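Local coordinates for antigen MTB48, Mycobacterial protein (PDB 4WJ1) that is secreted by the ESX-1 type VII secretion system, its N-terminal part pairing PE- and PPE-like helical regions in one chain, and is probably involved in DNA conjugation, at residues A[16-19]-A[20-23]; A[63-66]-A[67-70]; A[171-174]-A[175-179]; A[192-195]-A[196-200]; A[245-248]-A[249-252]. All blocks are in the same frame, centred on the assembly; numbering follows the deposited sequence.

Interaction 1 (A[16-19]-A[20-23]); sequences ERKA and HECE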
loop_
_atom_site.group_PDB
_atom_site.type_symbol
_atom_site.label_atom_id
_atom_site.label_comp_id
_atom_site.label_asym_id
_atom_site.label_seq_id
_atom_site.Cartn_x
_atom_site.Cartn_y
_atom_site.Cartn_z
ATOM N N GLU A 16 11.365 16.809 20.102
ATOM C CA GLU A 16 12.282 16.437 19.020
ATOM C C GLU A 16 12.251 14.945 18.759
ATOM O O GLU A 16 12.046 14.528 17.622
ATOM C CB GLU A 16 13.721 16.844 19.323
ATOM C CG GLU A 16 14.252 17.955 18.438
ATOM C CD GLU A 16 13.945 17.747 16.973
ATOM O OE1 GLU A 16 14.324 16.696 16.421
ATOM O OE2 GLU A 16 13.316 18.644 16.372
ATOM N N ARG A 17 12.458 14.148 19.807
ATOM C CA ARG A 17 12.438 12.692 19.677
ATOM C C ARG A 17 11.186 12.255 18.935
ATOM O O ARG A 17 11.251 11.408 18.057
ATOM C CB ARG A 17 12.513 11.999 21.048
ATOM C CG ARG A 17 13.937 11.760 21.577
ATOM C CD ARG A 17 14.039 11.827 23.123
ATOM N NE ARG A 17 12.828 11.379 23.819
ATOM C CZ ARG A 17 12.560 11.610 25.108
ATOM N NH1 ARG A 17 13.415 12.291 25.865
ATOM N NH2 ARG A 17 11.433 11.157 25.649
ATOM N N LYS A 18 10.053 12.862 19.257
ATOM C CA LYS A 18 8.797 12.473 18.624
ATOM C C LYS A 18 8.698 12.918 17.177
ATOM O O LYS A 18 8.168 12.187 16.338
ATOM C CB LYS A 18 7.603 13.033 19.378
ATOM C CG LYS A 18 6.306 12.417 18.923
ATOM C CD LYS A 18 6.148 11.024 19.515
ATOM C CE LYS A 18 5.593 10.047 18.509
ATOM N NZ LYS A 18 6.654 9.246 17.928
ATOM N N ALA A 19 9.166 14.128 16.887
ATOM C CA ALA A 19 9.145 14.600 15.512
ATOM C C ALA A 19 10.070 13.690 14.710
ATOM O O ALA A 19 9.793 13.328 13.569
ATOM C CB ALA A 19 9.584 16.047 15.422
ATOM N N HIS A 20 11.161 13.296 15.345
ATOM C CA HIS A 20 12.147 12.439 14.713
ATOM C C HIS A 20 11.538 11.071 14.415
ATOM O O HIS A 20 11.673 10.583 13.301
ATOM C CB HIS A 20 13.389 12.317 15.596
ATOM C CG HIS A 20 14.414 11.376 15.068
ATOM N ND1 HIS A 20 15.207 11.671 13.980
ATOM C CD2 HIS A 20 14.785 10.136 15.475
ATOM C CE1 HIS A 20 16.017 10.658 13.735
ATOM N NE2 HIS A 20 15.783 9.717 14.636
ATOM N N GLU A 21 10.836 10.475 15.382
ATOM C CA GLU A 21 10.185 9.183 15.142
ATOM C C GLU A 21 9.196 9.271 13.995
ATOM O O GLU A 21 9.087 8.339 13.200
ATOM C CB GLU A 21 9.444 8.670 16.374
ATOM C CG GLU A 21 10.307 8.292 17.555
ATOM C CD GLU A 21 9.462 7.919 18.772
ATOM O OE1 GLU A 21 8.946 8.836 19.449
ATOM O OE2 GLU A 21 9.302 6.708 19.042
ATOM N N CYS A 22 8.467 10.382 13.927
ATOM C CA CYS A 22 7.508 10.604 12.854
ATOM C C CYS A 22 8.142 10.638 11.477
ATOM O O CYS A 22 7.450 10.461 10.482
ATOM C CB CYS A 22 6.766 11.914 13.072
ATOM S SG CYS A 22 5.598 11.808 14.404
ATOM N N GLU A 23 9.446 10.901 11.428
ATOM C CA GLU A 23 10.186 10.989 10.177
ATOM C C GLU A 23 10.875 9.658 9.829
ATOM O O GLU A 23 11.668 9.590 8.893
ATOM C CB GLU A 23 11.226 12.113 10.268
ATOM C CG GLU A 23 10.619 13.506 10.162
ATOM C CD GLU A 23 11.646 14.620 10.316
ATOM O OE1 GLU A 23 12.570 14.502 11.163
ATOM O OE2 GLU A 23 11.524 15.610 9.562
#
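Lys-18 and Glu-21, one turn apart, form a salt bridge on helix 12-22, the short first helix of the PE-like part of this all-helical fold. NZ of Lys-18 lies 2.8 Å from OE1 of Glu-21 and meets that oxygen from above the carboxylate plane, not within it. Bends at chi2, chi3 and chi4 curl the lysine chain round to the next turn of its own helix, whereas Glu-21 reaches out with an extended chain. The same NZ also donates to the carbonyl of His-176 near the end of helix 154-178, which ties the pair to the PPE-like part.

Packing is tight on the inward side. Lys-18, Ala-19 and Cys-22 are buried there, resting on Ile-70, Ile-74 and Arg-75 of helix 40-96. The backbone ladder beneath is regular: Cys-22 N bonds to Lys-18 O at 3.0 Å and Glu-21 N to Arg-17 O at 2.9 Å. Toward the C-terminal end it slackens, the bond from Glu-23 N to Ala-19 O being weak at 3.3 Å.

The outward side is looser. Arg-17 and His-20 are exposed, and with CG anti to its backbone N (chi1 176°) His-20 carries its imidazole away from the preceding turn. Glu-16 and Glu-23, although exposed, are not idle: both carboxylates form salt bridges with Arg-75, a basic partner shared between acids two turns apart. CB of His-20 stands 3.3 Å from Glu-16 O, the carbonyl that accepts the 2.7 Å bond from His-20 N.

Interaction 2 (A[63-66]-A[67-70]); sequences GDRE and GERI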
loop_
_atom_site.group_PDB
_atom_site.type_symbol
_atom_site.label_atom_id
_atom_site.label_comp_id
_atom_site.label_asym_id
_atom_site.label_seq_id
_atom_site.Cartn_x
_atom_site.Cartn_y
_atom_site.Cartn_z
ATOM N N GLY A 63 1.115 8.892 2.595
ATOM C CA GLY A 63 1.280 8.569 3.999
ATOM C C GLY A 63 2.567 9.134 4.562
ATOM O O GLY A 63 2.566 9.784 5.610
ATOM N N ASP A 64 3.665 8.900 3.853
ATOM C CA ASP A 64 4.959 9.479 4.212
ATOM C C ASP A 64 4.877 10.989 4.407
ATOM O O ASP A 64 5.472 11.528 5.330
ATOM C CB ASP A 64 6.005 9.170 3.143
ATOM C CG ASP A 64 6.374 7.682 3.079
ATOM O OD1 ASP A 64 6.117 6.952 4.061
ATOM O OD2 ASP A 64 6.951 7.254 2.053
ATOM N N ARG A 65 4.132 11.661 3.534
ATOM C CA ARG A 65 4.023 13.101 3.578
ATOM C C ARG A 65 3.401 13.495 4.912
ATOM O O ARG A 65 3.888 14.385 5.596
ATOM C CB ARG A 65 3.188 13.618 2.404
ATOM C CG ARG A 65 2.835 15.091 2.506
ATOM C CD ARG A 65 4.083 15.927 2.729
ATOM N NE ARG A 65 4.964 15.933 1.563
ATOM C CZ ARG A 65 4.709 16.593 0.437
ATOM N NH1 ARG A 65 3.597 17.299 0.316
ATOM N NH2 ARG A 65 5.563 16.549 -0.570
ATOM N N GLU A 66 2.348 12.782 5.291
ATOM C CA GLU A 66 1.668 13.031 6.541
ATOM C C GLU A 66 2.548 12.851 7.773
ATOM O O GLU A 66 2.442 13.617 8.733
ATOM C CB GLU A 66 0.440 12.146 6.620
ATOM C CG GLU A 66 -0.597 12.564 5.568
ATOM C CD GLU A 66 -0.915 14.090 5.566
ATOM O OE1 GLU A 66 -0.777 14.765 6.627
ATOM O OE2 GLU A 66 -1.306 14.611 4.487
ATOM N N GLY A 67 3.431 11.864 7.735
ATOM C CA GLY A 67 4.321 11.632 8.851
ATOM C C GLY A 67 5.209 12.843 9.000
ATOM O O GLY A 67 5.432 13.336 10.105
ATOM N N GLU A 68 5.682 13.345 7.865
ATOM C CA GLU A 68 6.530 14.528 7.852
ATOM C C GLU A 68 5.773 15.770 8.308
ATOM O O GLU A 68 6.367 16.664 8.892
ATOM C CB GLU A 68 7.103 14.749 6.458
ATOM C CG GLU A 68 8.018 13.626 6.009
ATOM C CD GLU A 68 8.218 13.616 4.512
ATOM O OE1 GLU A 68 8.626 12.557 3.981
ATOM O OE2 GLU A 68 7.964 14.668 3.878
ATOM N N ARG A 69 4.473 15.821 8.032
ATOM C CA ARG A 69 3.670 16.971 8.421
ATOM C C ARG A 69 3.457 16.992 9.931
ATOM O O ARG A 69 3.558 18.046 10.559
ATOM C CB ARG A 69 2.329 16.978 7.686
ATOM C CG ARG A 69 2.481 17.115 6.185
ATOM C CD ARG A 69 1.152 17.294 5.481
ATOM N NE ARG A 69 0.546 18.559 5.863
ATOM C CZ ARG A 69 -0.499 18.676 6.673
ATOM N NH1 ARG A 69 -1.075 17.591 7.179
ATOM N NH2 ARG A 69 -0.976 19.877 6.965
ATOM N N ILE A 70 3.191 15.826 10.511
ATOM C CA ILE A 70 3.072 15.718 11.955
ATOM C C ILE A 70 4.383 16.130 12.608
ATOM O O ILE A 70 4.381 16.857 13.596
ATOM C CB ILE A 70 2.693 14.302 12.399
ATOM C CG1 ILE A 70 1.304 13.946 11.869
ATOM C CG2 ILE A 70 2.751 14.177 13.923
ATOM C CD1 ILE A 70 0.757 12.670 12.445
HETATM O O HOH W 1 6.971 13.813 1.484
#
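Glu-66 and Arg-69 run side by side, their ends pointing the same way, with the carboxylate and guanidinium planes turned 67° apart. OE1 of Glu-66 offers its syn lone pair to NH1 of Arg-69 at 2.9 Å, and the oxygen lies in the guanidinium plane, at its edge. A bend at chi2 of Glu-66 (-50°) and another at chi3 of Arg-69 bring the two ends level, while CD of the arginine passes 3.4 Å from OE1. Each of these two buried groups has a bonding partner beyond the pair: Glu-66 OE2 is hydrogen-bonded to OG of Ser-285, and Arg-69 also donates to the carbonyls of Pro-117 and Ile-286.

This i to i+3 pair lies on helix 40-96, a long helix of the PE-like part. Its turns are joined here by regular i to i+4 bonds, such as Ile-70 N to Glu-66 O at 2.9 Å.

Arg-65 and Glu-68 meet differently, crossing at an angle with their planes 43° apart. The direct salt bridge is long, 4.0 Å from NE of Arg-65 to OE2 of Glu-68, and a water spans the gap, accepting from Arg-65 NE at 2.9 Å and donating to Glu-68 OE2 at 2.7 Å. NH1 of Arg-65 turns to the carbonyl of Gly-118. Where the two arginine chains cross, CD of Arg-65 lies 4.0 Å from CG of Arg-69, an aliphatic contact between chains whose guanidinium groups serve separate partners.

Interaction 3 (A[171-174]-A[175-179]); sequences EGHG and RHFAN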
loop_
_atom_site.group_PDB
_atom_site.type_symbol
_atom_site.label_atom_id
_atom_site.label_comp_id
_atom_site.label_asym_id
_atom_site.label_seq_id
_atom_site.Cartn_x
_atom_site.Cartn_y
_atom_site.Cartn_z
ATOM N N GLU A 171 2.496 -2.385 9.431
ATOM C CA GLU A 171 2.006 -2.442 10.805
ATOM C C GLU A 171 3.087 -1.965 11.761
ATOM O O GLU A 171 2.828 -1.185 12.681
ATOM C CB GLU A 171 1.582 -3.859 11.163
ATOM C CG GLU A 171 0.415 -4.349 10.348
ATOM C CD GLU A 171 0.093 -5.783 10.633
ATOM O OE1 GLU A 171 0.986 -6.490 11.155
ATOM O OE2 GLU A 171 -1.051 -6.197 10.344
ATOM N N GLY A 172 4.310 -2.430 11.529
ATOM C CA GLY A 172 5.446 -1.999 12.322
ATOM C C GLY A 172 5.670 -0.509 12.167
ATOM O O GLY A 172 5.921 0.213 13.136
ATOM N N HIS A 173 5.563 -0.046 10.930
ATOM C CA HIS A 173 5.806 1.346 10.641
ATOM C C HIS A 173 4.797 2.230 11.375
ATOM O O HIS A 173 5.135 3.316 11.809
ATOM C CB HIS A 173 5.738 1.596 9.137
ATOM C CG HIS A 173 6.166 2.980 8.739
ATOM N ND1 HIS A 173 7.440 3.455 8.973
ATOM C CD2 HIS A 173 5.485 3.978 8.143
ATOM C CE1 HIS A 173 7.525 4.695 8.518
ATOM N NE2 HIS A 173 6.362 5.041 8.015
ATOM N N GLY A 174 3.563 1.751 11.504
ATOM C CA GLY A 174 2.523 2.489 12.198
ATOM C C GLY A 174 2.902 2.779 13.636
ATOM O O GLY A 174 2.536 3.811 14.176
ATOM N N ARG A 175 3.666 1.880 14.249
ATOM C CA ARG A 175 3.962 1.998 15.674
ATOM C C ARG A 175 4.895 3.161 15.976
ATOM O O ARG A 175 5.000 3.576 17.123
ATOM C CB ARG A 175 4.555 0.691 16.205
ATOM C CG ARG A 175 3.606 -0.493 16.076
ATOM C CD ARG A 175 4.175 -1.775 16.670
ATOM N NE ARG A 175 3.336 -2.923 16.325
ATOM C CZ ARG A 175 3.664 -3.869 15.443
ATOM N NH1 ARG A 175 4.825 -3.835 14.813
ATOM N NH2 ARG A 175 2.832 -4.870 15.195
ATOM N N HIS A 176 5.566 3.699 14.956
ATOM C CA HIS A 176 6.404 4.887 15.161
ATOM C C HIS A 176 5.551 6.085 15.564
ATOM O O HIS A 176 6.065 7.067 16.094
ATOM C CB HIS A 176 7.208 5.239 13.899
ATOM C CG HIS A 176 8.293 4.251 13.572
ATOM N ND1 HIS A 176 9.440 4.124 14.327
ATOM C CD2 HIS A 176 8.402 3.349 12.569
ATOM C CE1 HIS A 176 10.206 3.179 13.809
ATOM N NE2 HIS A 176 9.599 2.689 12.746
ATOM N N PHE A 177 4.250 5.996 15.301
ATOM C CA PHE A 177 3.358 7.129 15.455
ATOM C C PHE A 177 2.447 6.950 16.649
ATOM O O PHE A 177 1.918 7.923 17.173
ATOM C CB PHE A 177 2.522 7.328 14.183
ATOM C CG PHE A 177 3.347 7.526 12.964
ATOM C CD1 PHE A 177 3.768 8.783 12.604
ATOM C CD2 PHE A 177 3.760 6.433 12.200
ATOM C CE1 PHE A 177 4.572 8.962 11.480
ATOM C CE2 PHE A 177 4.555 6.605 11.084
ATOM C CZ PHE A 177 4.959 7.874 10.723
ATOM N N ALA A 178 2.279 5.708 17.092
ATOM C CA ALA A 178 1.217 5.390 18.040
ATOM C C ALA A 178 1.385 6.043 19.412
ATOM O O ALA A 178 0.407 6.329 20.081
ATOM C CB ALA A 178 1.106 3.896 18.203
ATOM N N ASN A 179 2.623 6.262 19.828
ATOM C CA ASN A 179 2.911 6.722 21.171
ATOM C C ASN A 179 3.029 8.240 21.213
ATOM O O ASN A 179 3.710 8.825 20.393
ATOM C CB ASN A 179 4.201 6.074 21.686
ATOM C CG ASN A 179 5.415 6.367 20.779
ATOM O OD1 ASN A 179 5.356 6.207 19.546
ATOM N ND2 ASN A 179 6.514 6.808 21.390
#
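His-173, His-176 and Phe-177 form an aromatic cluster, the first and last of them buried. Phe-177 directs an edge at the face of His-173 in an edge-to-face pair, with centroids 5.5 Å apart and planes at 76°. Its CE2 does the touching, 3.9 Å from NE2 of His-173 and offset toward the rim of the imidazole. CG of His-173 is anti to the backbone N (chi1 -172°), which swings the imidazole forward along the helix to receive that edge. His-176 approaches the same imidazole obliquely, its CD2 lying 3.7 Å from ND1 of His-173. Trp-203 of helix 187-230 extends the cluster, meeting both His-173 and Phe-177.

The backbone bonds record the end of helix 154-178, in the PPE-like part. Arg-175 N bonds to Gly-172 O at 3.0 Å, His-176 N to His-173 O at 3.2 Å and Phe-177 N to Gly-174 O at 3.0 Å. All three have i to i+3 spacing, and each donor stands above its carbonyl plane, 60° out in the case of Arg-175. The helix is kinked and weakly bonded here.

Van der Waals contact places the exposed Arg-175. It extends from CG to NE back over the preceding turn, with one guanidinium face above the carbonyl oxygen of Glu-171 and NH1 3.2 Å from CA of Gly-172. The carboxylate of Glu-171 bonds instead to Gln-167.

Interaction 4 (A[192-195]-A[196-200]); sequences CAEA and QRRLS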
loop_
_atom_site.group_PDB
_atom_site.type_symbol
_atom_site.label_atom_id
_atom_site.label_comp_id
_atom_site.label_asym_id
_atom_site.label_seq_id
_atom_site.Cartn_x
_atom_site.Cartn_y
_atom_site.Cartn_z
ATOM N N CYS A 192 -2.446 16.369 18.947
ATOM C CA CYS A 192 -1.382 15.765 18.177
ATOM C C CYS A 192 -1.367 14.250 18.375
ATOM O O CYS A 192 -1.204 13.493 17.409
ATOM C CB CYS A 192 -0.037 16.379 18.562
ATOM S SG CYS A 192 1.282 15.895 17.445
ATOM N N ALA A 193 -1.556 13.816 19.620
ATOM C CA ALA A 193 -1.661 12.396 19.930
ATOM C C ALA A 193 -2.795 11.762 19.131
ATOM O O ALA A 193 -2.681 10.641 18.630
ATOM C CB ALA A 193 -1.874 12.186 21.404
ATOM N N GLU A 194 -3.883 12.500 18.996
ATOM C CA GLU A 194 -5.027 12.044 18.224
ATOM C C GLU A 194 -4.675 11.891 16.738
ATOM O O GLU A 194 -5.061 10.915 16.088
ATOM C CB GLU A 194 -6.203 13.012 18.411
ATOM C CG GLU A 194 -7.494 12.536 17.779
ATOM C CD GLU A 194 -7.952 11.180 18.296
ATOM O OE1 GLU A 194 -7.606 10.824 19.444
ATOM O OE2 GLU A 194 -8.653 10.462 17.547
ATOM N N ALA A 195 -3.925 12.854 16.214
ATOM C CA ALA A 195 -3.548 12.858 14.815
ATOM C C ALA A 195 -2.643 11.666 14.566
ATOM O O ALA A 195 -2.764 10.954 13.562
ATOM C CB ALA A 195 -2.849 14.165 14.446
ATOM N N GLN A 196 -1.756 11.439 15.523
ATOM C CA GLN A 196 -0.829 10.338 15.451
ATOM C C GLN A 196 -1.564 9.016 15.496
ATOM O O GLN A 196 -1.235 8.090 14.762
ATOM C CB GLN A 196 0.167 10.423 16.582
ATOM C CG GLN A 196 1.168 11.534 16.424
ATOM C CD GLN A 196 2.066 11.620 17.631
ATOM O OE1 GLN A 196 2.428 10.595 18.206
ATOM N NE2 GLN A 196 2.403 12.835 18.048
ATOM N N ARG A 197 -2.565 8.923 16.358
ATOM C CA ARG A 197 -3.345 7.703 16.441
ATOM C C ARG A 197 -4.015 7.417 15.101
ATOM O O ARG A 197 -4.108 6.274 14.675
ATOM C CB ARG A 197 -4.389 7.796 17.543
ATOM C CG ARG A 197 -5.111 6.484 17.779
ATOM C CD ARG A 197 -6.445 6.690 18.497
ATOM N NE ARG A 197 -7.339 7.603 17.779
ATOM C CZ ARG A 197 -7.942 7.320 16.623
ATOM N NH1 ARG A 197 -7.746 6.145 16.009
ATOM N NH2 ARG A 197 -8.738 8.228 16.070
ATOM N N ARG A 198 -4.466 8.467 14.430
ATOM C CA ARG A 198 -5.101 8.294 13.137
ATOM C C ARG A 198 -4.107 7.760 12.132
ATOM O O ARG A 198 -4.411 6.818 11.402
ATOM C CB ARG A 198 -5.689 9.606 12.636
ATOM C CG ARG A 198 -6.886 10.069 13.431
ATOM C CD ARG A 198 -7.664 11.141 12.699
ATOM N NE ARG A 198 -8.595 11.800 13.607
ATOM C CZ ARG A 198 -8.313 12.936 14.231
ATOM N NH1 ARG A 198 -7.130 13.510 14.010
ATOM N NH2 ARG A 198 -9.202 13.494 15.057
ATOM N N LEU A 199 -2.922 8.363 12.103
ATOM C CA LEU A 199 -1.921 8.020 11.109
ATOM C C LEU A 199 -1.374 6.629 11.383
ATOM O O LEU A 199 -1.211 5.813 10.468
ATOM C CB LEU A 199 -0.798 9.050 11.100
ATOM C CG LEU A 199 0.299 8.724 10.081
ATOM C CD1 LEU A 199 -0.297 8.526 8.701
ATOM C CD2 LEU A 199 1.376 9.820 10.067
ATOM N N SER A 200 -1.113 6.367 12.660
ATOM C CA SER A 200 -0.688 5.051 13.117
ATOM C C SER A 200 -1.706 3.962 12.762
ATOM O O SER A 200 -1.352 2.891 12.297
ATOM C CB SER A 200 -0.450 5.079 14.624
ATOM O OG SER A 200 -0.617 3.794 15.175
#
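Arg-197 grips Glu-194 side-on, with NE and NH2 both directed at the single oxygen OE2. The bond from Arg-197 NH2 to Glu-194 OE2 is the shorter and straighter, 2.7 Å and 161° at the hydrogen. From Arg-197 NE to Glu-194 OE2 the distance is 3.2 Å. That oxygen lies in the guanidinium plane, yet both nitrogens reach it from the same face of the carboxylate, whose plane is turned 48° from the guanidinium.

Arg-198 approaches the same glutamate in another way. One face of its guanidinium covers the aliphatic part of Glu-194, NH2 standing 3.4 Å from CG. The separation of NH2 from OE2 is long, 4.0 Å, and no N-H points at the oxygen, leaving only attraction between charges.

Side-chain bends set up this geometry: Glu-194 turns at chi2 (58°) and Arg-197 at chi3, bringing their ends side by side. Underneath, helical bonds hold the spacing, with Arg-198 N to Glu-194 O at 3.0 Å. Farther round, Leu-199 packs on Ile-70 of helix 40-96 and Phe-177 of helix 154-178, while Ala-195 touches Ile-286. The result is an i, i+3, i+4 salt-bridge network on the outward side of an amphipathic helix, helix 187-230 of the PPE-like part.

Interaction 5 (A[245-248]-A[249-252]); sequences WASE and WDRQ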
loop_
_atom_site.group_PDB
_atom_site.type_symbol
_atom_site.label_atom_id
_atom_site.label_comp_id
_atom_site.label_asym_id
_atom_site.label_seq_id
_atom_site.Cartn_x
_atom_site.Cartn_y
_atom_site.Cartn_z
ATOM N N TRP A 245 -2.374 -43.088 -34.740
ATOM C CA TRP A 245 -3.797 -43.259 -34.508
ATOM C C TRP A 245 -4.337 -44.419 -35.319
ATOM O O TRP A 245 -4.092 -44.510 -36.521
ATOM C CB TRP A 245 -4.543 -41.965 -34.836
ATOM C CG TRP A 245 -4.071 -40.828 -33.975
ATOM C CD1 TRP A 245 -3.134 -39.892 -34.296
ATOM C CD2 TRP A 245 -4.487 -40.538 -32.635
ATOM N NE1 TRP A 245 -2.955 -39.026 -33.247
ATOM C CE2 TRP A 245 -3.770 -39.401 -32.216
ATOM C CE3 TRP A 245 -5.396 -41.126 -31.754
ATOM C CZ2 TRP A 245 -3.936 -38.839 -30.950
ATOM C CZ3 TRP A 245 -5.559 -40.570 -30.503
ATOM C CH2 TRP A 245 -4.829 -39.437 -30.109
ATOM N N ALA A 246 -5.062 -45.306 -34.640
ATOM C CA ALA A 246 -5.662 -46.485 -35.257
ATOM C C ALA A 246 -6.469 -46.122 -36.500
ATOM O O ALA A 246 -6.376 -46.790 -37.538
ATOM C CB ALA A 246 -6.550 -47.216 -34.246
ATOM N N SER A 247 -7.257 -45.060 -36.384
ATOM C CA SER A 247 -8.048 -44.561 -37.495
ATOM C C SER A 247 -8.080 -43.050 -37.427
ATOM O O SER A 247 -7.636 -42.466 -36.438
ATOM C CB SER A 247 -9.467 -45.125 -37.457
ATOM O OG SER A 247 -10.222 -44.534 -36.411
ATOM N N GLU A 248 -8.615 -42.415 -38.465
ATOM C CA GLU A 248 -8.732 -40.965 -38.470
ATOM C C GLU A 248 -9.884 -40.529 -37.578
ATOM O O GLU A 248 -9.868 -39.435 -37.014
ATOM C CB GLU A 248 -8.929 -40.429 -39.888
ATOM C CG GLU A 248 -8.887 -38.905 -39.975
ATOM C CD GLU A 248 -7.534 -38.335 -39.576
ATOM O OE1 GLU A 248 -7.495 -37.243 -38.963
ATOM O OE2 GLU A 248 -6.506 -38.982 -39.877
ATOM N N TRP A 249 -10.885 -41.391 -37.451
ATOM C CA TRP A 249 -12.029 -41.090 -36.603
ATOM C C TRP A 249 -11.569 -40.928 -35.164
ATOM O O TRP A 249 -11.948 -39.965 -34.493
ATOM C CB TRP A 249 -13.092 -42.186 -36.711
ATOM C CG TRP A 249 -14.395 -41.856 -36.015
ATOM C CD1 TRP A 249 -15.367 -40.985 -36.444
ATOM C CD2 TRP A 249 -14.872 -42.408 -34.783
ATOM N NE1 TRP A 249 -16.412 -40.961 -35.549
ATOM C CE2 TRP A 249 -16.132 -41.829 -34.517
ATOM C CE3 TRP A 249 -14.355 -43.339 -33.868
ATOM C CZ2 TRP A 249 -16.881 -42.146 -33.386
ATOM C CZ3 TRP A 249 -15.100 -43.653 -32.742
ATOM C CH2 TRP A 249 -16.347 -43.060 -32.514
ATOM N N ASP A 250 -10.747 -41.866 -34.700
ATOM C CA ASP A 250 -10.178 -41.786 -33.356
ATOM C C ASP A 250 -9.413 -40.488 -33.150
ATOM O O ASP A 250 -9.576 -39.811 -32.133
ATOM C CB ASP A 250 -9.249 -42.969 -33.086
ATOM C CG ASP A 250 -9.991 -44.276 -33.009
ATOM O OD1 ASP A 250 -10.979 -44.431 -33.757
ATOM O OD2 ASP A 250 -9.595 -45.135 -32.191
ATOM N N ARG A 251 -8.579 -40.163 -34.132
ATOM C CA ARG A 251 -7.767 -38.961 -34.109
ATOM C C ARG A 251 -8.638 -37.720 -33.946
ATOM O O ARG A 251 -8.290 -36.808 -33.198
ATOM C CB ARG A 251 -6.929 -38.873 -35.388
ATOM C CG ARG A 251 -5.872 -37.800 -35.373
ATOM C CD ARG A 251 -4.916 -37.915 -36.561
ATOM N NE ARG A 251 -4.015 -36.765 -36.596
ATOM C CZ ARG A 251 -4.214 -35.691 -37.354
ATOM N NH1 ARG A 251 -5.272 -35.642 -38.157
ATOM N NH2 ARG A 251 -3.358 -34.675 -37.314
ATOM N N GLN A 252 -9.785 -37.690 -34.612
ATOM C CA GLN A 252 -10.637 -36.503 -34.542
ATOM C C GLN A 252 -11.352 -36.404 -33.204
ATOM O O GLN A 252 -11.545 -35.307 -32.685
ATOM C CB GLN A 252 -11.650 -36.506 -35.687
ATOM C CG GLN A 252 -11.004 -36.422 -37.069
ATOM C CD GLN A 252 -10.279 -35.105 -37.279
ATOM O OE1 GLN A 252 -10.650 -34.085 -36.696
ATOM N NE2 GLN A 252 -9.233 -35.123 -38.097
#
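The N-terminus of helix 248-272 opens with Ser-247 at the N-cap position, preceded by a loop that brings Trp-245 against the first turn. OG of Ser-247 donates to OD1 of Asp-250 at 2.8 Å, meeting the oxygen from above the carboxylate plane. The serine hydroxyl sits between its backbone N and carbonyl carbon (chi1 73°), which places it within reach of the Asp-250 carboxylate.

Glu-248 carries the main polar contact. Its OE1 takes two bonds on different lone pairs: NH1 of Arg-251 comes in on the syn side at 2.9 Å and NE2 of Gln-252 on the anti side, also at 2.9 Å. The two donors together fix the rotation of the carboxylate.

Arg-251 is shared between charge and ring. Extended from CG to NE, it crosses Trp-245 at about a right angle and lays CG over the five-membered ring, 3.7 Å from its centroid, in a CH-pi contact. Its CD approaches CD1 of Trp-245 at 3.5 Å. The indole is held in turn by a bond from NE1 to the carbonyl of Phe-240 in helix 234-242. This is a surface turn between helix 234-242 and helix 248-272, with the N-cap serine at the start of the second helix.

Overall arrangement
Interactions 1 to 4 gather in one region of an elongated helical bundle, their centres 10 to 13 Å apart, whereas the centre of interaction 5 lies about 68 to 77 Å from theirs. All five follow one another along the chain in numerical order. Helices 12-22 and 40-96 belong to the PE-like part; helices 154-178, 187-230 and 248-272 belong to the PPE-like part. Cys-22 on Ile-70 holds the two PE-like helices together; Gly-67 on Phe-177 and Leu-199, and a probable hydrogen bond from Lys-18 to the His-176 carbonyl, join them to the PPE-like helices. Thus a single chain brings both parts together side by side, while the remote junction starts another long helix.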